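Local coordinates for rhamnose ABC transporter, periplasmic rhamnose-binding protein (Kribbella flavida, PDB 4KVF), which probably binds rhamnose or a related sugar outside the cell membrane and delivers it to an ABC transporter for import, at residues Y286-A291 and F308-L313; D121-V125 and G292-K296; A167-P173 and K201-D207; A156-A160 and K227-S231. All coordinates share one frame. Residues are numbered along the deposited sequence.

Overall arrangement
The four contacts divide between the two lobes of a type I periplasmic binding protein fold. Contacts 1 and 2 share helix 281-296 in the lobe of the six-stranded parallel sheet, centres about 12 Å apart, with A288 packed on V125. Contacts 3 and 4, centres about 15 Å apart, meet in the four-stranded sheet of the other lobe, where A167 O lies 2.9 Å from V230 N. Contact 3 is strand pairing by backbone hydrogen bonds. To apolar packing on a helix, contact 1 adds a Y286 hydrogen bond and K312 cation-pi contact, contact 2 a D121-K296 salt bridge and contact 4 one K227 hydrogen bond. Contacts 1 and 4 are mostly buried; 2 and 3 reach exposed polar ends.

Contact 1 of 4, residues Y286-A291 and F308-L313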
# COMPACT_ATOMS: atom_id res chain seq x y z
N TYR A 286 11.09 1.35 5.27
CA TYR A 286 12.50 1.04 4.99
C TYR A 286 12.95 1.75 3.71
O TYR A 286 13.98 2.43 3.69
CB TYR A 286 12.67 -0.48 4.89
CG TYR A 286 14.07 -0.99 4.69
CD1 TYR A 286 14.68 -0.93 3.44
CD2 TYR A 286 14.77 -1.57 5.74
CE1 TYR A 286 15.97 -1.42 3.25
CE2 TYR A 286 16.06 -2.05 5.56
CZ TYR A 286 16.65 -1.97 4.31
OH TYR A 286 17.93 -2.46 4.12
N LEU A 287 12.17 1.62 2.64
CA LEU A 287 12.50 2.29 1.40
C LEU A 287 12.51 3.81 1.58
O LEU A 287 13.38 4.48 1.04
CB LEU A 287 11.54 1.87 0.29
CG LEU A 287 11.72 2.55 -1.07
CD1 LEU A 287 13.16 2.45 -1.57
CD2 LEU A 287 10.76 1.95 -2.10
N ALA A 288 11.55 4.34 2.33
CA ALA A 288 11.49 5.78 2.54
C ALA A 288 12.77 6.33 3.18
O ALA A 288 13.26 7.39 2.79
CB ALA A 288 10.26 6.16 3.37
N ALA A 289 13.32 5.61 4.15
CA ALA A 289 14.56 6.04 4.80
C ALA A 289 15.73 6.10 3.82
O ALA A 289 16.50 7.05 3.80
CB ALA A 289 14.89 5.13 5.97
N TYR A 290 15.86 5.08 2.97
CA TYR A 290 16.95 5.09 2.00
C TYR A 290 16.78 6.18 0.95
O TYR A 290 17.76 6.79 0.53
CB TYR A 290 17.15 3.70 1.36
CG TYR A 290 18.02 2.79 2.19
CD1 TYR A 290 19.41 2.83 2.08
CD2 TYR A 290 17.46 1.90 3.10
CE1 TYR A 290 20.21 2.00 2.86
CE2 TYR A 290 18.26 1.07 3.89
CZ TYR A 290 19.64 1.13 3.75
OH TYR A 290 20.43 0.31 4.53
N ALA A 291 15.55 6.41 0.52
CA ALA A 291 15.29 7.45 -0.47
C ALA A 291 15.64 8.82 0.12
O ALA A 291 16.30 9.65 -0.52
CB ALA A 291 13.82 7.42 -0.89
N PHE A 308 19.10 4.68 -7.30
CA PHE A 308 19.80 4.59 -6.02
C PHE A 308 19.62 3.23 -5.40
O PHE A 308 18.74 2.46 -5.79
CB PHE A 308 19.33 5.69 -5.06
CG PHE A 308 17.92 5.51 -4.58
CD1 PHE A 308 16.85 5.82 -5.40
CD2 PHE A 308 17.65 5.03 -3.29
CE1 PHE A 308 15.54 5.66 -4.95
CE2 PHE A 308 16.35 4.86 -2.85
CZ PHE A 308 15.29 5.17 -3.69
N LYS A 309 20.48 2.92 -4.43
CA LYS A 309 20.45 1.65 -3.73
C LYS A 309 19.65 1.82 -2.46
O LYS A 309 19.78 2.84 -1.77
CB LYS A 309 21.88 1.21 -3.37
CG LYS A 309 22.80 0.98 -4.55
CD LYS A 309 22.24 -0.07 -5.50
CE LYS A 309 23.33 -0.62 -6.41
NZ LYS A 309 24.18 0.46 -6.96
N ALA A 310 18.81 0.84 -2.15
CA ALA A 310 18.00 0.87 -0.93
C ALA A 310 18.18 -0.39 -0.10
O ALA A 310 17.23 -1.10 0.16
CB ALA A 310 16.53 1.08 -1.27
N GLY A 311 19.42 -0.65 0.31
CA GLY A 311 19.71 -1.78 1.17
C GLY A 311 19.20 -3.11 0.63
O GLY A 311 19.41 -3.44 -0.54
N LYS A 312 18.49 -3.84 1.49
CA LYS A 312 18.01 -5.19 1.19
C LYS A 312 17.01 -5.19 0.04
O LYS A 312 16.73 -6.24 -0.54
CB LYS A 312 17.33 -5.79 2.43
CG LYS A 312 15.93 -5.22 2.70
CD LYS A 312 15.38 -5.69 4.05
CE LYS A 312 13.99 -5.11 4.29
NZ LYS A 312 13.45 -5.53 5.62
N LEU A 313 16.45 -4.02 -0.28
CA LEU A 313 15.43 -3.94 -1.33
C LEU A 313 16.02 -3.82 -2.74
O LEU A 313 15.28 -3.91 -3.72
CB LEU A 313 14.48 -2.77 -1.08
CG LEU A 313 13.71 -2.84 0.23
CD1 LEU A 313 12.80 -1.62 0.33
CD2 LEU A 313 12.91 -4.13 0.29
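The second segment enters as the end of strand 307-309, with F308 directing its ring at the helix: F308 CE2 lies 3.7 Å from A291 CA, and F308 CZ is 4.1 Å from L287 CD1. K309 leads its amino group away. A310 fits between two helix side chains, its CB 3.7 Å from L287 CD1 and 3.8 Å from Y290 CB. This strand pairs antiparallel with 315-317, and residues 310-313 form most of the link between the two strands, laid along helix 281-296. G311, at positive phi, puts its CA over the Y290 ring, 4.2 Å from the centroid; a CB here would clash with Y286 OH. The Y290 hydroxyl itself bonds to E67. K312 N donates a nearly straight hydrogen bond to Y286 OH (3.0 Å), while K312 CE sits over the Y286 ring, 3.9 Å from its centroid, and NZ makes an off-centre cation-pi contact at 4.6 Å. L313 closes the turn, its CD1 3.7 Å from both Y286 CD1 and L287 CB.

Contact 2 of 4, residues D121-V125 and G292-K296; sequences DIKVV and GAALK
Extended strand 123-125 (V125 phi/psi -118/118) runs nearly antiparallel to the last turn of helix 281-296 (about -65/-40): the N-to-C directions of the short axes differ by 154°, closest approach 8.3 Å, with K123 opposite K296 and V125 opposite G292 (CA-CA 6.2 Å each). The K296 amino group donates twice to D121, to O and to OD2 (a salt bridge), each 2.7 Å from K296 NZ. D121 OD1 takes a weak bond from K123 NZ at 3.5 Å. Backbone groups of K123 and V125 bond to the neighbouring strand (I100, V102), V124 N to D137 and K296 O to K37 NZ. This helix-on-sheet layering is that of a periplasmic binding protein lobe. D121 (phi 69°) is C-prime of a Schellman motif ending helix 111-119. K296 (t, p, t, t) extends past K123 to D121; K296 N bonds to G292 O at 2.9 Å. K123 (m, m, t, t) lays CG 3.7 Å from L295 CB, and V125 (t) sets CG2 3.7 Å from G292 CA and 3.9 Å from CD1 of L295 (m, t).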
# COMPACT_ATOMS: atom_id res chain seq x y z
N ASP A 121 16.54 23.04 3.71
CA ASP A 121 17.35 21.91 3.21
C ASP A 121 16.99 20.58 3.86
O ASP A 121 17.77 19.62 3.85
CB ASP A 121 18.86 22.18 3.29
CG ASP A 121 19.67 21.28 2.37
OD1 ASP A 121 19.27 21.10 1.20
OD2 ASP A 121 20.70 20.73 2.81
N ILE A 122 15.78 20.51 4.41
CA ILE A 122 15.26 19.25 4.90
C ILE A 122 14.65 18.54 3.70
O ILE A 122 13.90 19.14 2.94
CB ILE A 122 14.17 19.49 5.96
CG1 ILE A 122 14.74 20.24 7.15
CG2 ILE A 122 13.57 18.15 6.41
CD1 ILE A 122 13.70 20.61 8.22
N LYS A 123 14.99 17.27 3.50
CA LYS A 123 14.36 16.50 2.42
C LYS A 123 13.02 15.92 2.85
O LYS A 123 12.86 15.42 3.97
CB LYS A 123 15.30 15.39 1.92
CG LYS A 123 16.66 15.91 1.45
CD LYS A 123 16.52 16.95 0.34
CE LYS A 123 17.78 17.78 0.22
NZ LYS A 123 17.67 18.79 -0.88
N VAL A 124 12.04 15.98 1.96
CA VAL A 124 10.70 15.53 2.28
C VAL A 124 10.30 14.37 1.38
O VAL A 124 10.27 14.49 0.16
CB VAL A 124 9.68 16.67 2.13
CG1 VAL A 124 8.27 16.15 2.31
CG2 VAL A 124 9.97 17.76 3.15
N VAL A 125 10.02 13.24 2.01
CA VAL A 125 9.57 12.04 1.31
C VAL A 125 8.18 11.68 1.82
O VAL A 125 7.97 11.40 3.01
CB VAL A 125 10.52 10.86 1.61
CG1 VAL A 125 9.99 9.59 0.98
CG2 VAL A 125 11.92 11.18 1.11
N GLY A 292 15.20 9.04 1.35
CA GLY A 292 15.44 10.29 2.04
C GLY A 292 16.94 10.51 2.23
O GLY A 292 17.46 11.60 2.02
N ALA A 293 17.63 9.45 2.63
CA ALA A 293 19.07 9.53 2.84
C ALA A 293 19.80 9.80 1.54
O ALA A 293 20.77 10.56 1.52
CB ALA A 293 19.60 8.26 3.48
N ALA A 294 19.34 9.18 0.45
CA ALA A 294 19.94 9.39 -0.86
C ALA A 294 19.76 10.83 -1.28
O ALA A 294 20.68 11.42 -1.83
CB ALA A 294 19.34 8.46 -1.92
N LEU A 295 18.59 11.39 -1.00
CA LEU A 295 18.33 12.80 -1.33
C LEU A 295 19.26 13.73 -0.54
O LEU A 295 19.88 14.63 -1.10
CB LEU A 295 16.87 13.15 -1.05
CG LEU A 295 15.89 12.60 -2.09
CD1 LEU A 295 14.50 12.56 -1.51
CD2 LEU A 295 15.92 13.46 -3.35
N LYS A 296 19.33 13.49 0.76
CA LYS A 296 20.13 14.35 1.65
C LYS A 296 21.63 14.23 1.40
O LYS A 296 22.38 15.18 1.61
CB LYS A 296 19.80 14.03 3.12
CG LYS A 296 20.40 14.99 4.14
CD LYS A 296 19.89 16.41 3.94
CE LYS A 296 20.53 17.37 4.93
NZ LYS A 296 20.26 18.79 4.57

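Contact 3 of 4, residues A167-P173 and K201-D207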
# COMPACT_ATOMS: atom_id res chain seq x y z
N ALA A 167 -16.78 -11.71 -9.81
CA ALA A 167 -17.52 -10.55 -9.31
C ALA A 167 -16.61 -9.82 -8.35
O ALA A 167 -15.72 -10.42 -7.77
CB ALA A 167 -18.78 -10.99 -8.61
N VAL A 168 -16.81 -8.52 -8.20
CA VAL A 168 -16.02 -7.75 -7.26
C VAL A 168 -16.89 -7.39 -6.06
O VAL A 168 -18.06 -7.03 -6.23
CB VAL A 168 -15.47 -6.46 -7.93
CG1 VAL A 168 -14.93 -5.46 -6.89
CG2 VAL A 168 -14.41 -6.83 -8.97
N LEU A 169 -16.34 -7.54 -4.86
CA LEU A 169 -16.94 -7.01 -3.65
C LEU A 169 -16.08 -5.83 -3.20
O LEU A 169 -14.96 -5.99 -2.72
CB LEU A 169 -17.03 -8.10 -2.57
CG LEU A 169 -17.51 -7.68 -1.17
CD1 LEU A 169 -18.89 -7.05 -1.23
CD2 LEU A 169 -17.53 -8.88 -0.22
N SER A 170 -16.59 -4.62 -3.42
CA SER A 170 -15.80 -3.42 -3.20
C SER A 170 -16.11 -2.79 -1.85
O SER A 170 -16.78 -3.38 -1.00
CB SER A 170 -16.04 -2.42 -4.33
OG SER A 170 -15.09 -1.35 -4.27
N ALA A 171 -15.57 -1.59 -1.65
CA ALA A 171 -15.88 -0.78 -0.47
C ALA A 171 -17.14 0.03 -0.78
O ALA A 171 -18.15 -0.55 -1.18
CB ALA A 171 -14.70 0.13 -0.13
N THR A 172 -17.08 1.35 -0.63
CA THR A 172 -18.24 2.19 -0.93
C THR A 172 -18.29 2.52 -2.41
O THR A 172 -17.26 2.46 -3.09
CB THR A 172 -18.17 3.51 -0.18
OG1 THR A 172 -16.98 4.20 -0.59
CG2 THR A 172 -18.15 3.27 1.32
N PRO A 173 -19.47 2.91 -2.92
CA PRO A 173 -19.55 3.36 -4.32
C PRO A 173 -18.57 4.48 -4.69
O PRO A 173 -18.05 4.49 -5.80
CB PRO A 173 -21.00 3.84 -4.45
CG PRO A 173 -21.76 2.94 -3.51
CD PRO A 173 -20.81 2.75 -2.32
N LYS A 201 -20.66 -8.60 -11.97
CA LYS A 201 -21.27 -7.74 -10.97
C LYS A 201 -20.21 -7.09 -10.10
O LYS A 201 -19.18 -7.69 -9.78
CB LYS A 201 -22.24 -8.56 -10.10
CG LYS A 201 -23.00 -7.77 -9.04
CD LYS A 201 -23.97 -6.78 -9.65
CE LYS A 201 -24.74 -6.04 -8.56
NZ LYS A 201 -25.70 -5.05 -9.13
N ILE A 202 -20.46 -5.84 -9.74
CA ILE A 202 -19.72 -5.20 -8.67
C ILE A 202 -20.69 -4.91 -7.53
O ILE A 202 -21.70 -4.23 -7.73
CB ILE A 202 -19.07 -3.88 -9.14
CG1 ILE A 202 -18.12 -4.15 -10.32
CG2 ILE A 202 -18.36 -3.19 -7.97
CD1 ILE A 202 -17.60 -2.90 -10.98
N ALA A 203 -20.40 -5.47 -6.35
CA ALA A 203 -21.20 -5.23 -5.16
C ALA A 203 -20.41 -4.37 -4.18
O ALA A 203 -19.17 -4.37 -4.21
CB ALA A 203 -21.61 -6.55 -4.51
N TYR A 204 -21.11 -3.65 -3.32
CA TYR A 204 -20.46 -2.75 -2.38
C TYR A 204 -20.70 -3.15 -0.93
O TYR A 204 -21.84 -3.20 -0.48
CB TYR A 204 -20.93 -1.32 -2.63
CG TYR A 204 -20.62 -0.85 -4.03
CD1 TYR A 204 -19.36 -0.34 -4.34
CD2 TYR A 204 -21.56 -0.94 -5.04
CE1 TYR A 204 -19.06 0.08 -5.63
CE2 TYR A 204 -21.27 -0.53 -6.33
CZ TYR A 204 -20.02 -0.01 -6.62
OH TYR A 204 -19.72 0.40 -7.89
N GLY A 205 -19.62 -3.42 -0.21
CA GLY A 205 -19.71 -3.80 1.18
C GLY A 205 -19.43 -2.64 2.13
O GLY A 205 -19.58 -2.77 3.34
N ASN A 206 -19.01 -1.51 1.56
CA ASN A 206 -18.82 -0.26 2.31
C ASN A 206 -17.79 -0.33 3.43
O ASN A 206 -17.89 0.42 4.41
CB ASN A 206 -20.16 0.23 2.89
CG ASN A 206 -21.14 0.70 1.83
OD1 ASN A 206 -21.11 0.24 0.69
ND2 ASN A 206 -22.02 1.61 2.21
N ASP A 207 -16.79 -1.21 3.29
CA ASP A 207 -15.79 -1.43 4.33
C ASP A 207 -16.41 -1.75 5.69
O ASP A 207 -15.81 -1.48 6.73
CB ASP A 207 -14.84 -0.23 4.45
CG ASP A 207 -13.72 -0.28 3.45
OD1 ASP A 207 -13.51 -1.37 2.86
OD2 ASP A 207 -13.04 0.75 3.26
O HOH W 1 -16.34 -3.67 1.87
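Strands 164-170 and 197-204 are the parallel pair of a beta-alpha-beta unit, connected through helix 176-189; strand 197-204 is an outermost strand of the four-stranded sheet. Y204, A171 and V168 bury the most surface here. V168, paired with I202, anchors the ladder: V168 N donates to K201 O at 3.0 Å and V168 O accepts from A203 N at 2.8 Å, while its CB lies 4.3 Å from I202 CG1. The ladder continues from S170 N to A203 O (2.7 Å) and from G205 N to S170 O (2.9 Å). Y204 shares the V168 face of the sheet. Its ring packs against the turn that follows strand 164-170, with P173 CA over one face, 4.0 Å from the centroid, and S170 CB 3.9 Å from Y204 CD1. A171 carries the pairing beyond the strands: N206 N donates to A171 O at 3.0 Å, and A171 CB is 3.6 Å from D207 OD1, an oxygen hydrogen-bonded to T233. Such strand ends lie toward the interlobe cleft in this family. N206 and D207 have positive phi, and the turn is finished by a water that donates to S170 O and accepts from D207 N, 2.9 Å from each.

Contact 4 of 4, residues A156-A160 and K227-S231; sequences AKELA and KVIVS
V228 is the apolar centre. In rotamer t on an extended backbone (phi/psi -142/135), it points at the last turn of helix 145-159. V228 CG2 is 3.6 Å from A156 O, 3.8 Å from A160 CB and 4.0 Å from L159 CB, and its CG1 lies 4.3 Å from A156 CB. Two residues along, V230 (t) sets CG2 3.8 Å from A156 CB, so A156 faces both valines; I229 between them points away from the helix. The nearest CA pairs are A156 with V228 at 6.3 Å and A160 with K227 at 5.5 Å. Residues 156-159 are helical, L159 is m, t, and A160 follows the helix (phi/psi -86/0), its N still bonded to A156 O at 2.9 Å. At the polar edge K227 (m, t, t, t) sets CD 3.8 Å from A160 CB, and K227 NZ donates to A160 O at 2.7 Å; S163 O is a second acceptor. The layering is that of an alpha/beta lobe, a helix packed against a parallel sheet. Strand 226-231 runs between 164-170 and 254-257, and L159 extends the packing to A254 and T256, while A160 touches L197 of strand 197-204.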
# COMPACT_ATOMS: atom_id res chain seq x y z
N ALA A 156 -7.35 -13.70 -10.09
CA ALA A 156 -8.69 -14.17 -10.45
C ALA A 156 -8.66 -15.18 -11.59
O ALA A 156 -9.34 -16.20 -11.55
CB ALA A 156 -9.59 -13.00 -10.80
N LYS A 157 -7.83 -14.91 -12.60
CA LYS A 157 -7.73 -15.78 -13.76
C LYS A 157 -7.19 -17.17 -13.40
O LYS A 157 -7.72 -18.17 -13.86
CB LYS A 157 -6.85 -15.14 -14.84
CG LYS A 157 -6.85 -15.88 -16.18
CD LYS A 157 -6.12 -15.04 -17.22
CE LYS A 157 -6.12 -15.67 -18.60
NZ LYS A 157 -5.37 -14.78 -19.52
N GLU A 158 -6.15 -17.20 -12.57
CA GLU A 158 -5.59 -18.46 -12.10
C GLU A 158 -6.64 -19.26 -11.33
O GLU A 158 -6.86 -20.44 -11.60
CB GLU A 158 -4.37 -18.20 -11.21
CG GLU A 158 -3.20 -17.52 -11.92
CD GLU A 158 -2.15 -17.00 -10.96
OE1 GLU A 158 -1.00 -16.77 -11.40
OE2 GLU A 158 -2.47 -16.81 -9.77
N LEU A 159 -7.28 -18.61 -10.36
CA LEU A 159 -8.26 -19.28 -9.50
C LEU A 159 -9.47 -19.78 -10.29
O LEU A 159 -10.08 -20.79 -9.94
CB LEU A 159 -8.69 -18.34 -8.36
CG LEU A 159 -7.58 -18.00 -7.35
CD1 LEU A 159 -7.95 -16.77 -6.53
CD2 LEU A 159 -7.31 -19.20 -6.45
N ALA A 160 -9.80 -19.09 -11.38
CA ALA A 160 -10.94 -19.48 -12.22
C ALA A 160 -10.54 -20.52 -13.26
O ALA A 160 -11.37 -20.94 -14.07
CB ALA A 160 -11.53 -18.26 -12.90
N LYS A 227 -17.14 -18.12 -10.21
CA LYS A 227 -15.90 -18.83 -9.88
C LYS A 227 -15.06 -18.10 -8.83
O LYS A 227 -14.41 -18.74 -8.00
CB LYS A 227 -15.06 -19.07 -11.14
CG LYS A 227 -15.53 -20.24 -12.00
CD LYS A 227 -14.35 -20.84 -12.75
CE LYS A 227 -14.79 -21.76 -13.88
NZ LYS A 227 -13.65 -22.11 -14.77
N VAL A 228 -15.03 -16.78 -8.89
CA VAL A 228 -14.16 -16.01 -8.00
C VAL A 228 -14.86 -14.75 -7.54
O VAL A 228 -15.47 -14.05 -8.34
CB VAL A 228 -12.85 -15.59 -8.72
CG1 VAL A 228 -11.87 -15.00 -7.72
CG2 VAL A 228 -12.21 -16.77 -9.45
N ILE A 229 -14.75 -14.46 -6.24
CA ILE A 229 -15.08 -13.14 -5.73
C ILE A 229 -13.76 -12.45 -5.47
O ILE A 229 -12.91 -12.99 -4.76
CB ILE A 229 -15.87 -13.21 -4.42
CG1 ILE A 229 -17.22 -13.92 -4.64
CG2 ILE A 229 -16.07 -11.80 -3.86
CD1 ILE A 229 -18.10 -13.97 -3.41
N VAL A 230 -13.57 -11.26 -6.05
CA VAL A 230 -12.37 -10.47 -5.85
C VAL A 230 -12.76 -9.29 -4.97
O VAL A 230 -13.60 -8.48 -5.36
CB VAL A 230 -11.82 -9.88 -7.18
CG1 VAL A 230 -10.55 -9.07 -6.95
CG2 VAL A 230 -11.56 -10.99 -8.20
N SER A 231 -12.17 -9.18 -3.78
CA SER A 231 -12.54 -8.09 -2.88
C SER A 231 -11.32 -7.24 -2.54
O SER A 231 -10.51 -7.63 -1.70
CB SER A 231 -13.17 -8.65 -1.60
OG SER A 231 -13.76 -7.62 -0.83